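Local coordinates for protein N(2),N(2)-dimethylguanosine tRNA methyltransferase (PDB 2DUL) that probably dimethylates the N2 amino group of guanine 26 in a number of tRNAs, with S-adenosyl-L-methionine as the methyl donor, at residues Ala33-Asn44 with Met290-Arg301; Glu242-Ile250 with Glu260-Thr268. One frame throughout, in Å; residues are numbered along the deposited sequence.

Contact 1. Residues Ala33-Asn44 with Met290-Arg301; sequences ALNRDIVVVLLN and MVKEAESLSLAR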
loop_
_atom_site.group_PDB
_atom_site.type_symbol
_atom_site.label_atom_id
_atom_site.label_comp_id
_atom_site.label_asym_id
_atom_site.label_seq_id
_atom_site.Cartn_x
_atom_site.Cartn_y
_atom_site.Cartn_z
ATOM N N ALA A 33 -6.657 -11.192 5.228
ATOM C CA ALA A 33 -6.018 -11.390 6.522
ATOM C C ALA A 33 -4.521 -11.113 6.391
ATOM O O ALA A 33 -3.889 -10.626 7.330
ATOM C CB ALA A 33 -6.248 -12.816 7.012
ATOM N N LEU A 34 -3.960 -11.433 5.222
ATOM C CA LEU A 34 -2.542 -11.202 4.954
ATOM C C LEU A 34 -2.267 -9.699 4.992
ATOM O O LEU A 34 -1.301 -9.246 5.604
ATOM C CB LEU A 34 -2.159 -11.750 3.572
ATOM C CG LEU A 34 -0.770 -11.373 3.045
ATOM C CD1 LEU A 34 0.297 -11.947 3.959
ATOM C CD2 LEU A 34 -0.590 -11.892 1.625
ATOM N N ASN A 35 -3.125 -8.938 4.320
ATOM C CA ASN A 35 -3.014 -7.484 4.270
ATOM C C ASN A 35 -2.999 -6.934 5.695
ATOM O O ASN A 35 -2.162 -6.100 6.041
ATOM C CB ASN A 35 -4.199 -6.905 3.483
ATOM C CG ASN A 35 -4.190 -5.381 3.424
ATOM O OD1 ASN A 35 -4.325 -4.702 4.445
ATOM N ND2 ASN A 35 -4.038 -4.838 2.218
ATOM N N ARG A 36 -3.921 -7.412 6.528
ATOM C CA ARG A 36 -3.990 -6.951 7.908
ATOM C C ARG A 36 -2.765 -7.392 8.719
ATOM O O ARG A 36 -2.307 -6.664 9.607
ATOM C CB ARG A 36 -5.297 -7.423 8.556
ATOM C CG ARG A 36 -6.533 -6.704 7.999
ATOM C CD ARG A 36 -7.812 -7.141 8.695
ATOM N NE ARG A 36 -8.331 -8.416 8.196
ATOM C CZ ARG A 36 -9.125 -8.548 7.137
ATOM N NH1 ARG A 36 -9.503 -7.482 6.440
ATOM N NH2 ARG A 36 -9.558 -9.751 6.780
ATOM N N ASP A 37 -2.219 -8.569 8.415
ATOM C CA ASP A 37 -1.021 -9.029 9.115
ATOM C C ASP A 37 0.096 -8.012 8.878
ATOM O O ASP A 37 0.798 -7.614 9.811
ATOM C CB ASP A 37 -0.530 -10.382 8.581
ATOM C CG ASP A 37 -1.254 -11.572 9.192
ATOM O OD1 ASP A 37 -1.789 -11.460 10.317
ATOM O OD2 ASP A 37 -1.259 -12.639 8.542
ATOM N N ILE A 38 0.261 -7.615 7.618
ATOM C CA ILE A 38 1.306 -6.669 7.233
ATOM C C ILE A 38 1.212 -5.372 8.023
ATOM O O ILE A 38 2.210 -4.902 8.577
ATOM C CB ILE A 38 1.247 -6.346 5.708
ATOM C CG1 ILE A 38 1.347 -7.638 4.895
ATOM C CG2 ILE A 38 2.381 -5.402 5.318
ATOM C CD1 ILE A 38 2.601 -8.440 5.161
ATOM N N VAL A 39 0.019 -4.791 8.085
ATOM C CA VAL A 39 -0.141 -3.545 8.821
ATOM C C VAL A 39 0.117 -3.765 10.317
ATOM O O VAL A 39 0.720 -2.914 10.980
ATOM C CB VAL A 39 -1.547 -2.903 8.568
ATOM C CG1 VAL A 39 -2.656 -3.854 8.957
ATOM C CG2 VAL A 39 -1.659 -1.592 9.332
ATOM N N VAL A 40 -0.315 -4.906 10.844
ATOM C CA VAL A 40 -0.087 -5.220 12.256
ATOM C C VAL A 40 1.418 -5.248 12.521
ATOM O O VAL A 40 1.897 -4.714 13.526
ATOM C CB VAL A 40 -0.706 -6.593 12.638
ATOM C CG1 VAL A 40 -0.098 -7.117 13.940
ATOM C CG2 VAL A 40 -2.210 -6.445 12.804
ATOM N N VAL A 41 2.164 -5.863 11.607
ATOM C CA VAL A 41 3.612 -5.941 11.750
ATOM C C VAL A 41 4.215 -4.542 11.746
ATOM O O VAL A 41 5.022 -4.196 12.612
ATOM C CB VAL A 41 4.244 -6.763 10.608
ATOM C CG1 VAL A 41 5.769 -6.650 10.661
ATOM C CG2 VAL A 41 3.823 -8.222 10.730
ATOM N N LEU A 42 3.803 -3.738 10.773
ATOM C CA LEU A 42 4.300 -2.377 10.643
ATOM C C LEU A 42 4.029 -1.541 11.887
ATOM O O LEU A 42 4.918 -0.840 12.376
ATOM C CB LEU A 42 3.671 -1.699 9.419
ATOM C CG LEU A 42 4.139 -0.264 9.143
ATOM C CD1 LEU A 42 5.654 -0.247 8.972
ATOM C CD2 LEU A 42 3.451 0.282 7.897
ATOM N N LEU A 43 2.807 -1.615 12.403
ATOM C CA LEU A 43 2.447 -0.837 13.579
ATOM C C LEU A 43 3.273 -1.218 14.802
ATOM O O LEU A 43 3.484 -0.394 15.691
ATOM C CB LEU A 43 0.949 -0.971 13.878
ATOM C CG LEU A 43 0.048 0.111 13.259
ATOM C CD1 LEU A 43 0.399 0.339 11.801
ATOM C CD2 LEU A 43 -1.408 -0.298 13.409
ATOM N N ASN A 44 3.746 -2.460 14.842
ATOM C CA ASN A 44 4.562 -2.918 15.959
ATOM C C ASN A 44 5.975 -2.356 15.871
ATOM O O ASN A 44 6.772 -2.503 16.798
ATOM C CB ASN A 44 4.590 -4.445 16.001
ATOM C CG ASN A 44 3.464 -5.015 16.838
ATOM O OD1 ASN A 44 3.476 -4.899 18.062
ATOM N ND2 ASN A 44 2.475 -5.620 16.185
ATOM N N MET A 290 10.685 -5.315 9.794
ATOM C CA MET A 290 9.395 -5.977 9.628
ATOM C C MET A 290 9.534 -7.488 9.474
ATOM O O MET A 290 8.745 -8.252 10.034
ATOM C CB MET A 290 8.656 -5.396 8.418
ATOM C CG MET A 290 8.117 -3.989 8.645
ATOM S SD MET A 290 7.191 -3.363 7.223
ATOM C CE MET A 290 5.677 -4.368 7.298
ATOM N N VAL A 291 10.531 -7.924 8.712
ATOM C CA VAL A 291 10.749 -9.354 8.517
ATOM C C VAL A 291 10.991 -10.010 9.872
ATOM O O VAL A 291 10.436 -11.069 10.172
ATOM C CB VAL A 291 11.970 -9.623 7.604
ATOM C CG1 VAL A 291 12.292 -11.117 7.586
ATOM C CG2 VAL A 291 11.675 -9.142 6.193
ATOM N N LYS A 292 11.812 -9.358 10.690
ATOM C CA LYS A 292 12.161 -9.856 12.014
ATOM C C LYS A 292 10.960 -9.826 12.956
ATOM O O LYS A 292 10.703 -10.790 13.682
ATOM C CB LYS A 292 13.312 -9.017 12.582
ATOM C CG LYS A 292 13.938 -9.546 13.865
ATOM C CD LYS A 292 13.144 -9.144 15.094
ATOM C CE LYS A 292 13.902 -9.484 16.365
ATOM N NZ LYS A 292 13.167 -9.016 17.574
ATOM N N GLU A 293 10.226 -8.717 12.942
ATOM C CA GLU A 293 9.053 -8.576 13.796
ATOM C C GLU A 293 8.010 -9.625 13.426
ATOM O O GLU A 293 7.374 -10.218 14.299
ATOM C CB GLU A 293 8.445 -7.178 13.644
ATOM C CG GLU A 293 7.198 -6.946 14.498
ATOM C CD GLU A 293 7.504 -6.869 15.986
ATOM O OE1 GLU A 293 6.549 -6.812 16.794
ATOM O OE2 GLU A 293 8.698 -6.854 16.349
ATOM N N ALA A 294 7.841 -9.852 12.127
ATOM C CA ALA A 294 6.870 -10.826 11.647
ATOM C C ALA A 294 7.213 -12.227 12.141
ATOM O O ALA A 294 6.324 -13.007 12.489
ATOM C CB ALA A 294 6.820 -10.807 10.128
ATOM N N GLU A 295 8.504 -12.543 12.165
ATOM C CA GLU A 295 8.959 -13.852 12.617
ATOM C C GLU A 295 8.674 -14.088 14.100
ATOM O O GLU A 295 8.363 -15.209 14.504
ATOM C CB GLU A 295 10.459 -14.009 12.352
ATOM C CG GLU A 295 10.819 -14.073 10.882
ATOM C CD GLU A 295 12.309 -14.187 10.649
ATOM O OE1 GLU A 295 13.044 -13.250 11.024
ATOM O OE2 GLU A 295 12.745 -15.217 10.097
ATOM N N SER A 296 8.774 -13.033 14.905
ATOM C CA SER A 296 8.542 -13.139 16.343
ATOM C C SER A 296 7.094 -12.872 16.751
ATOM O O SER A 296 6.792 -12.743 17.938
ATOM C CB SER A 296 9.460 -12.175 17.095
ATOM O OG SER A 296 9.107 -10.828 16.824
ATOM N N LEU A 297 6.201 -12.784 15.772
ATOM C CA LEU A 297 4.791 -12.546 16.056
ATOM C C LEU A 297 3.916 -13.678 15.547
ATOM O O LEU A 297 4.223 -14.313 14.538
ATOM C CB LEU A 297 4.312 -11.243 15.406
ATOM C CG LEU A 297 4.654 -9.897 16.042
ATOM C CD1 LEU A 297 4.129 -8.773 15.152
ATOM C CD2 LEU A 297 4.038 -9.809 17.429
ATOM N N SER A 298 2.824 -13.931 16.255
ATOM C CA SER A 298 1.881 -14.952 15.833
ATOM C C SER A 298 0.925 -14.178 14.932
ATOM O O SER A 298 0.294 -13.217 15.371
ATOM C CB SER A 298 1.137 -15.535 17.039
ATOM O OG SER A 298 0.449 -14.524 17.756
ATOM N N LEU A 299 0.842 -14.573 13.669
ATOM C CA LEU A 299 -0.021 -13.884 12.718
ATOM C C LEU A 299 -1.096 -14.807 12.174
ATOM O O LEU A 299 -1.085 -16.004 12.442
ATOM C CB LEU A 299 0.820 -13.331 11.565
ATOM C CG LEU A 299 1.885 -12.298 11.946
ATOM C CD1 LEU A 299 2.748 -11.981 10.733
ATOM C CD2 LEU A 299 1.213 -11.041 12.476
ATOM N N ALA A 300 -2.027 -14.241 11.409
ATOM C CA ALA A 300 -3.116 -15.017 10.826
ATOM C C ALA A 300 -2.629 -15.869 9.656
ATOM O O ALA A 300 -3.070 -17.002 9.475
ATOM C CB ALA A 300 -4.225 -14.084 10.360
ATOM N N ARG A 301 -1.722 -15.306 8.863
ATOM C CA ARG A 301 -1.158 -15.990 7.701
ATOM C C ARG A 301 0.350 -15.765 7.732
ATOM O O ARG A 301 0.933 -15.246 6.779
ATOM C CB ARG A 301 -1.738 -15.397 6.415
ATOM C CG ARG A 301 -3.258 -15.333 6.377
ATOM C CD ARG A 301 -3.884 -16.707 6.170
ATOM N NE ARG A 301 -5.342 -16.632 6.143
ATOM C CZ ARG A 301 -6.104 -16.511 7.225
ATOM N NH1 ARG A 301 -7.422 -16.443 7.101
ATOM N NH2 ARG A 301 -5.551 -16.476 8.432
#
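V41 of helix 33-46 packs against M290, A294 and L299. Its CG1 lies 3.4 Å from M290 O, at the side of helix 284-295. Its CG2 touches both A294 CB and L299 CD1. With CG1 anti to the backbone N (chi1 171°), the two methyls serve different partners. The chain of M290 bends at its end (chi3 71°), which brings CE to 3.7 Å from I38 O, while SD rests on L42 CD1. This end of the contact is apolar and tight.

D37 forms the polar part. Its carboxylate takes two successive backbone N-H groups of the segment after helix 284-295. A300 N binds OD1 at 3.0 Å, on the syn side and tilted from the carboxylate plane. R301 N binds OD2 at 2.7 Å through the syn lone pair. R64 adds a salt bridge to OD1, which would offset much of the buried charge. With an alanine at D37, the two N-H groups would probably lose their acceptors and R64 its charge partner. R301 occupies the N-cap position of helix 302-314, and A33 CB sits 3.7 Å above the centre of its guanidinium plane.

The looser side lies at N44, E293 and L297, all partly exposed to solvent. Here E293 OE1 has N44 CB as its nearest atom across the contact, at 3.2 Å. N44 ND2 turns back to V40 O and also bonds E68 O.

The axes of 33-44 and 290-295 cross at 107° and come within 9.2 Å. Helix 33-46 precedes the first parallel strand, 50-53, of the class I methyltransferase sheet. Its R36 is predicted to bind S-adenosyl-L-methionine. The contact thus joins helix 284-295 and the segment after it to a helix that carries a predicted cofactor-binding residue.

Contact 2. Residues Glu242-Ile250 with Glu260-Thr268; sequences ETLEKLGYI and ELEQGFLPT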
loop_
_atom_site.group_PDB
_atom_site.type_symbol
_atom_site.label_atom_id
_atom_site.label_comp_id
_atom_site.label_asym_id
_atom_site.label_seq_id
_atom_site.Cartn_x
_atom_site.Cartn_y
_atom_site.Cartn_z
ATOM N N GLU A 242 10.462 19.068 -2.165
ATOM C CA GLU A 242 11.377 17.957 -2.423
ATOM C C GLU A 242 10.617 16.694 -2.820
ATOM O O GLU A 242 11.118 15.874 -3.591
ATOM C CB GLU A 242 12.229 17.676 -1.182
ATOM C CG GLU A 242 13.061 18.873 -0.743
ATOM C CD GLU A 242 13.782 18.640 0.571
ATOM O OE1 GLU A 242 13.117 18.291 1.569
ATOM O OE2 GLU A 242 15.018 18.809 0.605
ATOM N N THR A 243 9.413 16.539 -2.284
ATOM C CA THR A 243 8.588 15.376 -2.599
ATOM C C THR A 243 8.125 15.469 -4.050
ATOM O O THR A 243 8.225 14.502 -4.798
ATOM C CB THR A 243 7.372 15.300 -1.652
ATOM O OG1 THR A 243 7.841 15.149 -0.304
ATOM C CG2 THR A 243 6.476 14.103 -2.001
ATOM N N LEU A 244 7.628 16.636 -4.455
ATOM C CA LEU A 244 7.182 16.806 -5.832
ATOM C C LEU A 244 8.351 16.604 -6.803
ATOM O O LEU A 244 8.150 16.207 -7.951
ATOM C CB LEU A 244 6.549 18.189 -6.038
ATOM C CG LEU A 244 5.230 18.468 -5.303
ATOM C CD1 LEU A 244 4.717 19.855 -5.676
ATOM C CD2 LEU A 244 4.191 17.406 -5.674
ATOM N N GLU A 245 9.572 16.864 -6.343
ATOM C CA GLU A 245 10.745 16.675 -7.193
ATOM C C GLU A 245 11.050 15.195 -7.436
ATOM O O GLU A 245 11.877 14.862 -8.279
ATOM C CB GLU A 245 11.978 17.346 -6.577
ATOM C CG GLU A 245 12.043 18.845 -6.803
ATOM C CD GLU A 245 13.226 19.497 -6.102
ATOM O OE1 GLU A 245 13.422 20.717 -6.283
ATOM O OE2 GLU A 245 13.954 18.794 -5.368
ATOM N N LYS A 246 10.394 14.311 -6.692
ATOM C CA LYS A 246 10.625 12.882 -6.864
ATOM C C LYS A 246 9.622 12.264 -7.834
ATOM O O LYS A 246 9.666 11.058 -8.113
ATOM C CB LYS A 246 10.578 12.165 -5.515
ATOM C CG LYS A 246 11.701 12.599 -4.584
ATOM C CD LYS A 246 11.754 11.745 -3.330
ATOM C CE LYS A 246 12.884 12.189 -2.408
ATOM N NZ LYS A 246 12.985 11.323 -1.195
ATOM N N LEU A 247 8.726 13.098 -8.354
ATOM C CA LEU A 247 7.730 12.649 -9.327
ATOM C C LEU A 247 8.394 12.636 -10.699
ATOM O O LEU A 247 9.388 13.327 -10.931
ATOM C CB LEU A 247 6.529 13.601 -9.363
ATOM C CG LEU A 247 5.581 13.646 -8.160
ATOM C CD1 LEU A 247 4.551 14.754 -8.362
ATOM C CD2 LEU A 247 4.887 12.294 -8.004
ATOM N N GLY A 248 7.841 11.851 -11.613
ATOM C CA GLY A 248 8.411 11.788 -12.942
ATOM C C GLY A 248 7.518 11.021 -13.894
ATOM O O GLY A 248 6.362 10.743 -13.576
ATOM N N TYR A 249 8.060 10.680 -15.058
ATOM C CA TYR A 249 7.306 9.957 -16.074
ATOM C C TYR A 249 8.108 8.803 -16.645
ATOM O O TYR A 249 9.331 8.763 -16.522
ATOM C CB TYR A 249 6.900 10.920 -17.196
ATOM C CG TYR A 249 6.007 12.034 -16.701
ATOM C CD1 TYR A 249 6.543 13.128 -16.010
ATOM C CD2 TYR A 249 4.623 11.947 -16.827
ATOM C CE1 TYR A 249 5.718 14.096 -15.447
ATOM C CE2 TYR A 249 3.788 12.905 -16.269
ATOM C CZ TYR A 249 4.342 13.975 -15.576
ATOM O OH TYR A 249 3.517 14.901 -14.994
ATOM N N ILE A 250 7.405 7.870 -17.276
ATOM C CA ILE A 250 8.024 6.701 -17.876
ATOM C C ILE A 250 7.704 6.654 -19.365
ATOM O O ILE A 250 6.590 6.973 -19.780
ATOM C CB ILE A 250 7.480 5.399 -17.249
ATOM C CG1 ILE A 250 7.814 5.357 -15.758
ATOM C CG2 ILE A 250 8.048 4.189 -17.985
ATOM C CD1 ILE A 250 6.959 4.376 -14.981
ATOM N N GLU A 260 12.418 4.277 -20.266
ATOM C CA GLU A 260 13.234 5.466 -20.030
ATOM C C GLU A 260 12.551 6.209 -18.892
ATOM O O GLU A 260 11.327 6.157 -18.761
ATOM C CB GLU A 260 13.261 6.374 -21.264
ATOM C CG GLU A 260 13.539 5.662 -22.577
ATOM C CD GLU A 260 13.489 6.604 -23.769
ATOM O OE1 GLU A 260 12.801 7.646 -23.680
ATOM O OE2 GLU A 260 14.131 6.294 -24.795
ATOM N N LEU A 261 13.332 6.903 -18.075
ATOM C CA LEU A 261 12.763 7.644 -16.962
ATOM C C LEU A 261 13.013 9.136 -17.131
ATOM O O LEU A 261 14.067 9.544 -17.610
ATOM C CB LEU A 261 13.393 7.194 -15.641
ATOM C CG LEU A 261 13.423 5.694 -15.336
ATOM C CD1 LEU A 261 14.207 5.463 -14.050
ATOM C CD2 LEU A 261 12.000 5.158 -15.215
ATOM N N GLU A 262 12.034 9.947 -16.751
ATOM C CA GLU A 262 12.208 11.387 -16.822
ATOM C C GLU A 262 11.699 12.004 -15.535
ATOM O O GLU A 262 10.505 11.976 -15.247
ATOM C CB GLU A 262 11.467 11.999 -18.013
ATOM C CG GLU A 262 11.546 13.522 -18.010
ATOM C CD GLU A 262 11.017 14.156 -19.277
ATOM O OE1 GLU A 262 9.981 13.695 -19.801
ATOM O OE2 GLU A 262 11.636 15.133 -19.743
ATOM N N GLN A 263 12.618 12.556 -14.751
ATOM C CA GLN A 263 12.238 13.172 -13.496
ATOM C C GLN A 263 11.827 14.605 -13.791
ATOM O O GLN A 263 12.530 15.332 -14.487
ATOM C CB GLN A 263 13.410 13.134 -12.510
ATOM C CG GLN A 263 12.977 13.102 -11.051
ATOM C CD GLN A 263 14.105 12.689 -10.117
ATOM O OE1 GLN A 263 14.799 11.700 -10.363
ATOM N NE2 GLN A 263 14.281 13.440 -9.032
ATOM N N GLY A 264 10.677 15.002 -13.269
ATOM C CA GLY A 264 10.191 16.348 -13.511
ATOM C C GLY A 264 8.695 16.380 -13.285
ATOM O O GLY A 264 8.030 15.347 -13.389
ATOM N N PHE A 265 8.156 17.552 -12.977
ATOM C CA PHE A 265 6.727 17.660 -12.727
ATOM C C PHE A 265 5.924 17.387 -13.990
ATOM O O PHE A 265 4.811 16.867 -13.920
ATOM C CB PHE A 265 6.384 19.041 -12.164
ATOM C CG PHE A 265 4.985 19.137 -11.622
ATOM C CD1 PHE A 265 3.953 19.655 -12.400
ATOM C CD2 PHE A 265 4.691 18.674 -10.340
ATOM C CE1 PHE A 265 2.642 19.712 -11.911
ATOM C CE2 PHE A 265 3.386 18.724 -9.840
ATOM C CZ PHE A 265 2.358 19.247 -10.633
ATOM N N LEU A 266 6.502 17.732 -15.140
ATOM C CA LEU A 266 5.862 17.518 -16.435
ATOM C C LEU A 266 6.837 16.825 -17.388
ATOM O O LEU A 266 8.049 17.024 -17.304
ATOM C CB LEU A 266 5.433 18.854 -17.052
ATOM C CG LEU A 266 4.348 19.667 -16.339
ATOM C CD1 LEU A 266 4.163 21.009 -17.042
ATOM C CD2 LEU A 266 3.044 18.881 -16.333
ATOM N N PRO A 267 6.319 15.988 -18.301
ATOM C CA PRO A 267 7.172 15.284 -19.263
ATOM C C PRO A 267 7.542 16.259 -20.385
ATOM O O PRO A 267 6.915 17.313 -20.522
ATOM C CB PRO A 267 6.271 14.153 -19.747
ATOM C CG PRO A 267 4.921 14.817 -19.773
ATOM C CD PRO A 267 4.898 15.625 -18.480
ATOM N N THR A 268 8.546 15.924 -21.188
ATOM C CA THR A 268 8.950 16.822 -22.270
ATOM C C THR A 268 9.007 16.133 -23.632
ATOM O O THR A 268 9.493 16.708 -24.609
ATOM C CB THR A 268 10.324 17.438 -21.977
ATOM O OG1 THR A 268 11.317 16.407 -21.968
ATOM C CG2 THR A 268 10.311 18.133 -20.621
#
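Y249 leans its ring over P267 and hydrogen-bonds F265 O through OH at 2.6 Å. CG lies beside its own backbone N (chi1 -61°), and this carries the ring across to the segment beyond strand 259-263. P267 CD sits over one face, 3.5 Å from the ring centroid and 18° off the normal, a CH-pi contact. G264 O comes to the ring edge near CE1.

Q263 swings its CG away from its backbone N (chi1 -152°) and extends across to the 242-250 segment. There NE2 donates to E245 O at 2.9 Å. E262 also extends, and its carboxylate takes T268 N on OE1 and T268 OG1 on OE2. This ties the segment after the strand back to it. The F265 ring reaches L244 CD2 with its edge.

The backbones pair antiparallel. Y249 and E262 form the hydrogen-bonded pair. G248 faces Q263 in a non-hydrogen-bonded pair, where a CB would clash with E262 O.

Strands 247-252 and 259-263 make a beta hairpin. Strand 273-277 pairs with the other edge of 247-252 and completes a three-stranded sheet. Helix 192-209 meets L244, L247 and I250.

Overall arrangement
Contacts 1 and 2 lie on opposite sides of the chain's centre. Their centres are 33 Å apart, and their nearest atoms about 17 Å, so they do not touch. Along the chain, contact 2 is nested inside the long loop closed by contact 1. Contact 1 is buried and adjoins the predicted S-adenosyl-L-methionine site: it holds R36, and the side chain of V40 is about 7 Å from that of R61. Contact 2 is only partly buried and lies away from the annotated sites. Contact 1 joins parts far apart in sequence, whereas contact 2 links neighbours in a local hairpin.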